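PDB 1Y2M: Phenylalanine/tyrosine ammonia-lyase from Rhodosporidium toruloides, which catalyses the non-oxidative deamination of L-phenylalanine and L-tyrosine to trans-cinnamate and p-coumarate, releasing ammonium, and works as a homotetramer. Local coordinates for residues Q41-D46 and Q325-G330; F314-T319 and S368-G373. All blocks are in the same frame, centred on the assembly; numbering follows the deposited sequence.

Contact 1: residues Q41-D46 and Q325-G330; sequences QVTQVD and QIEVAG
Glu327 reaches from helix 323-336 to the first turn of helix 44-52, where its carboxylate oxygen OE2 accepts a hydrogen bond from the backbone N of Gln44 at 2.7 Å. The bond is nearly straight (163° at the hydrogen), but the N-H comes from above the carboxylate, 37° out of its plane. With CG anti to the backbone N (chi1 170°) and the chain extended beyond it, Glu327 reaches the Gln44 backbone at full length. CB and the methyl CG2 of Thr43 lie against the carboxylate, with Thr43 CB 3.6 Å from Glu327 CD, the two side chains crossing obliquely.

Two waters add to the grip on OE2. One water, its O 2.6 Å from Glu327 OE2, donates to that oxygen and accepts from Val45 N; the other donates both to OE2 and to OE1 of Gln44. OE1 of Gln44 also bonds to Ser290 OG, and its NE2 to His287 ND1, both on helix 273-303. The helix start itself is set by a capping box: Thr43 OG1, at the N-cap, accepts from Asp46 N at 3.0 Å, while Thr43 N donates to Asp46 OD2 in a more bent bond.

Three donors thus converge on one buried carboxylate oxygen; the N-H of Gln44 is met directly and that of Val45 through a water. The helix dipole at this N-terminal end is likely to favour the ionised form of Glu327.

Contact 2: residues F314-T319 and S368-G373; sequences FLHDVT and SPQWLG
The imidazole of His316 points its CE1 corner at helix 368-391, into the angle between Pro369 and Gln370. Its side chain crosses each of theirs at about a right angle. Pro369 offers CB and CG, with CG 3.6 Å from His316 CE1, while the amide nitrogen NE2 of Gln370 stands 3.5 Å from the same CE1. Ring and amide planes are turned 49° apart, and both neighbours meet the ring obliquely. Gln370 gets there by a bend at chi2 (88°), which swings its amide toward His316.

No hydrogen bond joins the two segments; the polar ends are engaged by others: His316 ND1 pairs with Gln325 NE2 and His316 NE2 with the carbonyl of Ser310, whereas Gln370 NE2 donates to Asn412 of the second subunit. A leucine in place of His316 would probably leave Gln325 NE2 and the Ser310 carbonyl without their ring partners.

The helix axes stay 11.5 Å apart, inclined at 40°, and the contact is made by side chains. Ala329 of helix 323-336 packs against both His316 and Pro369. The arrangement is buried helix-to-helix packing at a subunit interface of the largely helical PAL/histidase fold, with the side chain of Gln370 about 6 Å from that of Arg366, which by similarity probably binds cinnamate.

Overall arrangement
Both contacts are buried, and their centres lie 11 Å apart on the same side of the chain's centre. Helix 323-336 connects them: it supplies one segment of contact 1 and packs beside both helices of contact 2, with Gln325 NE2 2.9 Å from His316 ND1 in a probable hydrogen bond. Helix 368-391, which supplies a segment of contact 2, also borders contact 1, where its Ile380 touches Glu327. Contact 1 is polar and water-mediated, fastening the N-terminal region to the helical body away from the annotated sites. Contact 2 relies on packing; its polar groups bond beyond the two segments, His316 within the chain, Gln370 and the Leu315 carbonyl to Asn412 of the second subunit.

Contact 1: residues Q41-D46 and Q325-G330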
loop_
_atom_site.group_PDB
_atom_site.type_symbol
_atom_site.label_atom_id
_atom_site.label_comp_id
_atom_site.label_asym_id
_atom_site.label_seq_id
_atom_site.Cartn_x
_atom_site.Cartn_y
_atom_site.Cartn_z
ATOM N N GLN B 41 -33.752 6.289 6.432
ATOM C CA GLN B 41 -34.317 6.695 7.724
ATOM C C GLN B 41 -33.275 7.267 8.706
ATOM O O GLN B 41 -33.624 7.595 9.835
ATOM C CB GLN B 41 -35.103 5.545 8.376
ATOM C CG GLN B 41 -36.180 6.025 9.375
ATOM C CD GLN B 41 -36.997 7.221 8.860
ATOM O OE1 GLN B 41 -37.808 7.082 7.936
ATOM N NE2 GLN B 41 -36.775 8.401 9.455
ATOM N N VAL B 42 -32.014 7.402 8.297
ATOM C CA VAL B 42 -31.063 8.132 9.136
ATOM C C VAL B 42 -30.027 8.753 8.247
ATOM O O VAL B 42 -29.685 8.185 7.208
ATOM C CB VAL B 42 -30.361 7.244 10.136
ATOM C CG1 VAL B 42 -29.322 6.320 9.432
ATOM C CG2 VAL B 42 -29.725 8.098 11.265
ATOM N N THR B 43 -29.557 9.926 8.620
ATOM C CA THR B 43 -28.595 10.618 7.784
ATOM C C THR B 43 -27.424 11.043 8.626
ATOM O O THR B 43 -27.496 11.121 9.857
ATOM C CB THR B 43 -29.202 11.874 7.138
ATOM O OG1 THR B 43 -29.572 12.788 8.189
ATOM C CG2 THR B 43 -30.435 11.524 6.282
ATOM N N GLN B 44 -26.354 11.422 7.944
ATOM C CA GLN B 44 -25.168 11.904 8.614
ATOM C C GLN B 44 -25.477 13.203 9.340
ATOM O O GLN B 44 -25.054 13.400 10.464
ATOM C CB GLN B 44 -24.031 12.071 7.602
ATOM C CG GLN B 44 -22.736 12.554 8.205
ATOM C CD GLN B 44 -21.605 12.385 7.234
ATOM O OE1 GLN B 44 -21.708 12.901 6.112
ATOM N NE2 GLN B 44 -20.522 11.660 7.628
ATOM N N VAL B 45 -26.245 14.098 8.710
ATOM C CA VAL B 45 -26.641 15.298 9.417
ATOM C C VAL B 45 -27.404 14.976 10.707
ATOM O O VAL B 45 -27.127 15.617 11.742
ATOM C CB VAL B 45 -27.500 16.252 8.505
ATOM C CG1 VAL B 45 -27.986 17.459 9.336
ATOM C CG2 VAL B 45 -26.692 16.762 7.300
ATOM N N ASP B 46 -28.351 14.019 10.671
ATOM C CA ASP B 46 -29.068 13.584 11.899
ATOM C C ASP B 46 -28.069 13.142 13.000
ATOM O O ASP B 46 -28.211 13.505 14.178
ATOM C CB ASP B 46 -29.986 12.370 11.641
ATOM C CG ASP B 46 -31.189 12.680 10.768
ATOM O OD1 ASP B 46 -31.555 13.885 10.661
ATOM O OD2 ASP B 46 -31.764 11.691 10.202
ATOM N N GLN B 325 -26.412 8.318 -1.547
ATOM C CA GLN B 325 -26.333 9.186 -2.714
ATOM C C GLN B 325 -27.484 10.214 -2.682
ATOM O O GLN B 325 -27.301 11.425 -2.933
ATOM C CB GLN B 325 -26.445 8.367 -3.988
ATOM C CG GLN B 325 -26.201 9.201 -5.235
ATOM C CD GLN B 325 -26.259 8.388 -6.500
ATOM O OE1 GLN B 325 -25.701 7.291 -6.573
ATOM N NE2 GLN B 325 -26.881 8.963 -7.553
ATOM N N ILE B 326 -28.681 9.714 -2.413
ATOM C CA ILE B 326 -29.863 10.562 -2.221
ATOM C C ILE B 326 -29.572 11.616 -1.160
ATOM O O ILE B 326 -29.869 12.782 -1.342
ATOM C CB ILE B 326 -31.052 9.715 -1.824
ATOM C CG1 ILE B 326 -31.486 8.802 -2.983
ATOM C CG2 ILE B 326 -32.196 10.570 -1.323
ATOM C CD1 ILE B 326 -32.514 7.764 -2.569
ATOM N N GLU B 327 -28.984 11.173 -0.051
ATOM C CA GLU B 327 -28.675 12.064 1.051
ATOM C C GLU B 327 -27.764 13.209 0.642
ATOM O O GLU B 327 -28.016 14.370 0.951
ATOM C CB GLU B 327 -28.062 11.262 2.188
ATOM C CG GLU B 327 -27.485 12.070 3.299
ATOM C CD GLU B 327 -26.883 11.191 4.428
ATOM O OE1 GLU B 327 -27.184 9.981 4.458
ATOM O OE2 GLU B 327 -26.152 11.730 5.253
ATOM N N VAL B 328 -26.657 12.860 0.003
ATOM C CA VAL B 328 -25.659 13.874 -0.357
ATOM C C VAL B 328 -26.243 14.873 -1.409
ATOM O O VAL B 328 -26.103 16.099 -1.288
ATOM C CB VAL B 328 -24.375 13.207 -0.882
ATOM C CG1 VAL B 328 -23.443 14.261 -1.484
ATOM C CG2 VAL B 328 -23.699 12.361 0.226
ATOM N N ALA B 329 -26.893 14.362 -2.430
ATOM C CA ALA B 329 -27.532 15.211 -3.443
ATOM C C ALA B 329 -28.535 16.152 -2.793
ATOM O O ALA B 329 -28.614 17.329 -3.115
ATOM C CB ALA B 329 -28.189 14.376 -4.494
ATOM N N GLY B 330 -29.284 15.630 -1.836
ATOM C CA GLY B 330 -30.258 16.451 -1.108
ATOM C C GLY B 330 -29.605 17.548 -0.291
ATOM O O GLY B 330 -30.138 18.665 -0.216
HETATM O O HOH W 1 -23.840 13.354 4.434
HETATM O O HOH W 2 -26.841 14.152 5.777
#

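Contact 2: residues F314-T319 and S368-G373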
loop_
_atom_site.group_PDB
_atom_site.type_symbol
_atom_site.label_atom_id
_atom_site.label_comp_id
_atom_site.label_asym_id
_atom_site.label_seq_id
_atom_site.Cartn_x
_atom_site.Cartn_y
_atom_site.Cartn_z
ATOM N N PHE B 314 -34.551 13.650 -9.511
ATOM C CA PHE B 314 -34.729 12.646 -10.542
ATOM C C PHE B 314 -33.440 11.831 -10.731
ATOM O O PHE B 314 -33.486 10.624 -10.997
ATOM C CB PHE B 314 -35.130 13.283 -11.872
ATOM C CG PHE B 314 -35.425 12.297 -12.913
ATOM C CD1 PHE B 314 -36.606 11.542 -12.882
ATOM C CD2 PHE B 314 -34.507 12.049 -13.872
ATOM C CE1 PHE B 314 -36.878 10.582 -13.892
ATOM C CE2 PHE B 314 -34.757 11.095 -14.861
ATOM C CZ PHE B 314 -35.884 10.358 -14.867
ATOM N N LEU B 315 -32.314 12.493 -10.574
ATOM C CA LEU B 315 -30.996 11.913 -10.842
ATOM C C LEU B 315 -30.489 11.040 -9.735
ATOM O O LEU B 315 -29.402 10.466 -9.847
ATOM C CB LEU B 315 -29.969 12.992 -11.156
ATOM C CG LEU B 315 -30.110 13.680 -12.520
ATOM C CD1 LEU B 315 -29.159 14.879 -12.616
ATOM C CD2 LEU B 315 -29.804 12.715 -13.646
ATOM N N HIS B 316 -31.220 10.994 -8.620
ATOM C CA HIS B 316 -30.792 10.210 -7.466
ATOM C C HIS B 316 -31.954 9.371 -6.918
ATOM O O HIS B 316 -32.034 8.145 -7.174
ATOM C CB HIS B 316 -30.195 11.153 -6.432
ATOM C CG HIS B 316 -29.170 12.052 -7.012
ATOM N ND1 HIS B 316 -27.868 11.657 -7.241
ATOM C CD2 HIS B 316 -29.286 13.293 -7.535
ATOM C CE1 HIS B 316 -27.205 12.651 -7.820
ATOM N NE2 HIS B 316 -28.052 13.651 -8.029
ATOM N N ASP B 317 -32.901 10.051 -6.272
ATOM C CA ASP B 317 -34.069 9.405 -5.668
ATOM C C ASP B 317 -34.806 8.462 -6.628
ATOM O O ASP B 317 -35.229 7.351 -6.245
ATOM C CB ASP B 317 -35.055 10.464 -5.174
ATOM C CG ASP B 317 -34.438 11.507 -4.228
ATOM O OD1 ASP B 317 -35.056 11.744 -3.173
ATOM O OD2 ASP B 317 -33.361 12.096 -4.503
ATOM N N VAL B 318 -34.987 8.902 -7.880
ATOM C CA VAL B 318 -35.754 8.139 -8.825
ATOM C C VAL B 318 -34.871 7.114 -9.518
ATOM O O VAL B 318 -35.265 5.940 -9.677
ATOM C CB VAL B 318 -36.394 9.025 -9.872
ATOM C CG1 VAL B 318 -37.111 8.165 -10.916
ATOM C CG2 VAL B 318 -37.383 9.994 -9.176
ATOM N N THR B 319 -33.748 7.577 -10.026
ATOM C CA THR B 319 -32.982 6.774 -10.978
ATOM C C THR B 319 -31.899 5.860 -10.385
ATOM O O THR B 319 -31.606 4.802 -10.974
ATOM C CB THR B 319 -32.319 7.669 -12.058
ATOM O OG1 THR B 319 -31.599 8.754 -11.435
ATOM C CG2 THR B 319 -33.356 8.196 -13.004
ATOM N N SER B 368 -20.427 14.383 -7.814
ATOM C CA SER B 368 -20.143 14.482 -6.381
ATOM C C SER B 368 -21.039 13.597 -5.502
ATOM O O SER B 368 -20.538 12.927 -4.604
ATOM C CB SER B 368 -20.044 15.952 -5.934
ATOM O OG SER B 368 -21.178 16.727 -6.291
ATOM N N PRO B 369 -22.372 13.550 -5.766
ATOM C CA PRO B 369 -23.181 12.640 -4.871
ATOM C C PRO B 369 -22.787 11.164 -5.036
ATOM O O PRO B 369 -22.802 10.387 -4.061
ATOM C CB PRO B 369 -24.623 12.888 -5.304
ATOM C CG PRO B 369 -24.569 14.254 -6.035
ATOM C CD PRO B 369 -23.243 14.250 -6.741
ATOM N N GLN B 370 -22.509 10.797 -6.276
ATOM C CA GLN B 370 -22.133 9.446 -6.601
ATOM C C GLN B 370 -20.745 9.123 -6.018
ATOM O O GLN B 370 -20.437 7.963 -5.717
ATOM C CB GLN B 370 -22.188 9.235 -8.122
ATOM C CG GLN B 370 -23.557 9.375 -8.761
ATOM C CD GLN B 370 -23.893 10.764 -9.153
ATOM O OE1 GLN B 370 -23.168 11.685 -8.847
ATOM N NE2 GLN B 370 -24.997 10.920 -9.887
ATOM N N TRP B 371 -19.888 10.137 -5.859
ATOM C CA TRP B 371 -18.558 9.930 -5.318
ATOM C C TRP B 371 -18.604 9.900 -3.776
ATOM O O TRP B 371 -17.950 9.062 -3.126
ATOM C CB TRP B 371 -17.677 11.113 -5.709
ATOM C CG TRP B 371 -16.200 10.869 -5.425
ATOM C CD1 TRP B 371 -15.440 11.319 -4.376
ATOM C CD2 TRP B 371 -15.306 10.097 -6.250
ATOM N NE1 TRP B 371 -14.127 10.893 -4.521
ATOM C CE2 TRP B 371 -14.024 10.147 -5.659
ATOM C CE3 TRP B 371 -15.477 9.352 -7.421
ATOM C CZ2 TRP B 371 -12.916 9.486 -6.218
ATOM C CZ3 TRP B 371 -14.372 8.706 -7.961
ATOM C CH2 TRP B 371 -13.128 8.773 -7.357
ATOM N N LEU B 372 -19.346 10.829 -3.186
ATOM C CA LEU B 372 -19.377 10.929 -1.731
ATOM C C LEU B 372 -20.334 9.908 -1.086
ATOM O O LEU B 372 -20.179 9.506 0.091
ATOM C CB LEU B 372 -19.776 12.348 -1.361
ATOM C CG LEU B 372 -18.712 13.430 -1.639
ATOM C CD1 LEU B 372 -19.303 14.834 -1.387
ATOM C CD2 LEU B 372 -17.443 13.256 -0.864
ATOM N N GLY B 373 -21.405 9.532 -1.793
ATOM C CA GLY B 373 -22.429 8.666 -1.207
ATOM C C GLY B 373 -21.862 7.390 -0.585
ATOM O O GLY B 373 -22.146 7.060 0.595
#